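Local coordinates for filamentation induced by cAMP protein Fic (Desulfovibrio alaskensis, PDB 4RGL) that is of unknown function but belongs to the mostly helical Fic/DOC family and carries a C-terminal domain related to helix-turn-helix proteins, at residues A[152-155]-A[156-159]; A[190-193]-A[194-198]. All coordinates share one frame; numbering follows the deposited sequence.

Contact 1: residues A[152-155]-A[156-159]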
# COMPACT_ATOMS: atom_id res chain seq x y z
N LYS A 152 -23.04 -21.42 2.90
CA LYS A 152 -22.94 -21.80 4.32
C LYS A 152 -21.50 -21.59 4.84
O LYS A 152 -21.31 -21.03 5.93
CB LYS A 152 -23.37 -23.28 4.52
CG LYS A 152 -23.26 -23.79 5.97
CD LYS A 152 -24.34 -23.18 6.88
CE LYS A 152 -24.19 -23.63 8.32
NZ LYS A 152 -24.30 -25.11 8.46
N LEU A 153 -20.49 -22.04 4.06
CA LEU A 153 -19.07 -21.87 4.43
C LEU A 153 -18.73 -20.40 4.68
O LEU A 153 -18.07 -20.07 5.66
CB LEU A 153 -18.16 -22.45 3.33
CG LEU A 153 -18.12 -23.97 3.20
CD1 LEU A 153 -17.53 -24.39 1.88
CD2 LEU A 153 -17.36 -24.59 4.34
N MSE A 154 -19.22 -19.52 3.79
CA MSE A 154 -18.97 -18.09 3.88
C MSE A 154 -19.78 -17.46 5.00
O MSE A 154 -19.26 -16.60 5.72
CB MSE A 154 -19.28 -17.40 2.55
CG MSE A 154 -18.16 -17.57 1.55
SE MSE A 154 -16.54 -16.75 2.21
CE MSE A 154 -15.39 -17.85 1.54
N ALA A 155 -21.03 -17.92 5.20
CA ALA A 155 -21.88 -17.43 6.29
C ALA A 155 -21.23 -17.73 7.63
O ALA A 155 -21.13 -16.84 8.47
CB ALA A 155 -23.25 -18.07 6.21
N ASP A 156 -20.73 -18.98 7.80
CA ASP A 156 -20.07 -19.40 9.04
C ASP A 156 -18.79 -18.60 9.26
O ASP A 156 -18.57 -18.09 10.36
CB ASP A 156 -19.74 -20.91 8.99
CG ASP A 156 -20.96 -21.81 9.01
OD1 ASP A 156 -22.04 -21.36 9.48
OD2 ASP A 156 -20.82 -23.00 8.65
N LEU A 157 -17.96 -18.47 8.21
CA LEU A 157 -16.69 -17.75 8.29
C LEU A 157 -16.91 -16.27 8.71
O LEU A 157 -16.19 -15.77 9.56
CB LEU A 157 -15.94 -17.82 6.94
CG LEU A 157 -14.56 -17.16 6.90
CD1 LEU A 157 -13.64 -17.73 7.98
CD2 LEU A 157 -13.94 -17.29 5.54
N LEU A 158 -17.91 -15.60 8.10
CA LEU A 158 -18.20 -14.19 8.41
C LEU A 158 -18.83 -14.05 9.79
O LEU A 158 -18.58 -13.06 10.47
CB LEU A 158 -19.11 -13.58 7.34
CG LEU A 158 -18.50 -13.44 5.94
CD1 LEU A 158 -19.56 -13.23 4.91
CD2 LEU A 158 -17.45 -12.33 5.90
N ASP A 159 -19.63 -15.06 10.21
CA ASP A 159 -20.21 -15.06 11.56
C ASP A 159 -19.12 -15.23 12.59
O ASP A 159 -19.13 -14.55 13.62
CB ASP A 159 -21.28 -16.16 11.70
CG ASP A 159 -21.91 -16.21 13.08
OD1 ASP A 159 -22.38 -15.15 13.56
OD2 ASP A 159 -21.97 -17.32 13.67

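Contact 2: residues A[190-193]-A[194-198]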
# COMPACT_ATOMS: atom_id res chain seq x y z
N GLY A 190 -7.76 -14.63 -4.94
CA GLY A 190 -6.46 -14.24 -4.39
C GLY A 190 -6.44 -12.78 -3.98
O GLY A 190 -6.18 -12.46 -2.82
N ARG A 191 -6.80 -11.90 -4.91
CA ARG A 191 -6.86 -10.45 -4.68
C ARG A 191 -7.88 -10.08 -3.58
O ARG A 191 -7.64 -9.15 -2.81
CB ARG A 191 -7.20 -9.73 -5.99
CG ARG A 191 -6.07 -9.79 -7.02
CD ARG A 191 -6.53 -9.30 -8.37
NE ARG A 191 -7.26 -10.32 -9.11
CZ ARG A 191 -7.83 -10.12 -10.29
NH1 ARG A 191 -7.81 -8.91 -10.84
NH2 ARG A 191 -8.47 -11.10 -10.90
N MSE A 192 -9.03 -10.83 -3.51
CA MSE A 192 -10.06 -10.62 -2.46
C MSE A 192 -9.54 -11.05 -1.08
O MSE A 192 -9.95 -10.49 -0.06
CB MSE A 192 -11.35 -11.37 -2.79
CG MSE A 192 -12.15 -10.74 -3.92
SE MSE A 192 -12.71 -8.93 -3.51
CE MSE A 192 -13.86 -9.28 -2.02
N GLY A 193 -8.68 -12.07 -1.07
CA GLY A 193 -8.07 -12.54 0.16
C GLY A 193 -7.18 -11.50 0.80
O GLY A 193 -7.38 -11.14 1.97
N ARG A 194 -6.26 -10.91 -0.01
CA ARG A 194 -5.34 -9.86 0.46
C ARG A 194 -6.10 -8.59 0.80
O ARG A 194 -5.74 -7.91 1.77
CB ARG A 194 -4.28 -9.58 -0.60
CG ARG A 194 -3.46 -10.79 -0.91
CD ARG A 194 -2.51 -10.57 -2.04
NE ARG A 194 -2.20 -11.83 -2.70
CZ ARG A 194 -2.75 -12.22 -3.84
NH1 ARG A 194 -3.49 -11.38 -4.55
NH2 ARG A 194 -2.47 -13.41 -4.35
N LEU A 195 -7.17 -8.28 0.04
CA LEU A 195 -7.98 -7.10 0.30
C LEU A 195 -8.65 -7.21 1.66
O LEU A 195 -8.58 -6.27 2.46
CB LEU A 195 -9.03 -6.91 -0.80
CG LEU A 195 -10.06 -5.77 -0.55
CD1 LEU A 195 -9.39 -4.40 -0.59
CD2 LEU A 195 -11.18 -5.84 -1.54
N TRP A 196 -9.30 -8.35 1.94
CA TRP A 196 -10.07 -8.51 3.16
C TRP A 196 -9.15 -8.62 4.38
O TRP A 196 -9.50 -8.13 5.45
CB TRP A 196 -11.01 -9.71 3.07
CG TRP A 196 -12.43 -9.36 3.40
CD1 TRP A 196 -13.16 -9.81 4.46
CD2 TRP A 196 -13.22 -8.33 2.79
NE1 TRP A 196 -14.39 -9.21 4.47
CE2 TRP A 196 -14.44 -8.26 3.48
CE3 TRP A 196 -13.01 -7.46 1.69
CZ2 TRP A 196 -15.46 -7.39 3.11
CZ3 TRP A 196 -14.01 -6.57 1.35
CH2 TRP A 196 -15.23 -6.55 2.04
N GLN A 197 -7.92 -9.16 4.19
CA GLN A 197 -6.95 -9.16 5.28
C GLN A 197 -6.57 -7.71 5.66
O GLN A 197 -6.58 -7.36 6.84
CB GLN A 197 -5.70 -9.97 4.92
CG GLN A 197 -4.64 -9.94 6.02
CD GLN A 197 -3.44 -10.75 5.68
OE1 GLN A 197 -3.52 -11.96 5.47
NE2 GLN A 197 -2.27 -10.14 5.81
N THR A 198 -6.35 -6.85 4.64
CA THR A 198 -6.09 -5.42 4.86
C THR A 198 -7.29 -4.75 5.55
O THR A 198 -7.10 -3.87 6.40
CB THR A 198 -5.76 -4.73 3.52
OG1 THR A 198 -4.71 -5.44 2.86
CG2 THR A 198 -5.37 -3.28 3.69

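Contact 1: residues A[152-155]-A[156-159]
Two successive turns of the amphipathic helix 150-163 meet here, with Lys152 and Asp156 neighbours on the outer side and Met154 and Leu157 on the inner. The lysine starts with CG anti to its own backbone N (chi1 179°) and then bends at chi2 and again at chi4, which carries the chain obliquely across the Asp156 carboxylate. It is the methylene carbon next to the amine that lies closest, Lys152 CE being 3.3 Å from Asp156 OD1. The amine itself stops short of a salt bridge: Lys152 NZ is 4.1 Å from Asp156 OD2, so the attraction is probably a weak electrostatic one.

On the buried side the selenomethionine Met154 bends at chi2 and sets its SE 4.3 Å from CD2 of Leu157, a loose apolar touch. Both side chains also lean on helix 168-182, Met154 at Ile182 and Leu157 at Phe175, while Tyr8 near the chain's start touches Asp156 and Leu157.

Four backbone bonds join the turns. Asp156 N donates a hydrogen bond to Lys152 O at 2.8 Å, and Leu158 N to Met154 O at 2.9 Å; Leu157 N bonds likewise to Leu153 O, and Asp159 N to Ala155 O. The steady i to i+4 bonding, with the charged residues and Ala155 on the outer side and Met154, Leu157 and Leu158 buried, is that of a regular amphipathic alpha-helix packed against the body of a helical domain.

Contact 2: residues A[190-193]-A[194-198]
Arg194, the closing arginine of the Fic motif HxFx(D/E)GNGRxxR, turns its guanidinium back over the preceding turn, one face looking onto the Gly190 peptide with Gly190 O 3.4 Å above the guanidinium plane, displaced toward its rim. CG stands beside the backbone N (chi1 -60°), the chain runs extended to NE, and chi4, near 102°, turns the plane. This overlap is stacking contact; Gly190 O takes its hydrogen bond from Arg194 N (3.2 Å). Arg191, the motif's other arginine, meets the guanidinium edge, its CG in plane and 3.9 Å from Arg194 NH1; the two guanidinium planes are 35° apart. The Arg194 guanidinium finds its partners elsewhere, Glu60 in a salt bridge and Ser56 in a hydrogen bond.

Selenomethionine Met192 lies alongside Leu195, both pointing the same way, with SE 4.0 Å from Leu195 CD2. Its methyl CE approaches the Trp196 ring obliquely, 4.2 Å from CE3; the indole N-H bonds Ala103 O.

Arg194 O accepts two bonds from Thr198, from N and from OG1 (2.9 Å), on opposite faces of the carbonyl plane. With no side chain on Gly190, its peptide can probably lie under a cation whose charge Glu60 meets, while Met192 joins Leu195 and Trp196 by apolar contact.

In the fold
Contact 1 is the outlying one, its centre about 28 Å from the centre of the chain, whereas contact 2 lies about 12 Å from it, and the two centres are about 16 Å apart. They belong to different helices of the Fic/DOC region, 150-163 and 189-202, and do not touch; helix 168-182 bridges them, its Phe175 meeting Leu157 from one and Trp196 from the other. In contact 1 opposite charges face each other at the surface beyond salt-bridge distance, while contact 2 buries Arg194, whose charge is met from outside by Glu60. Gly190 N and Arg191 NH2, both within the Fic motif, hydrogen-bond an unidentified ligand, which may mark a pocket beside contact 2.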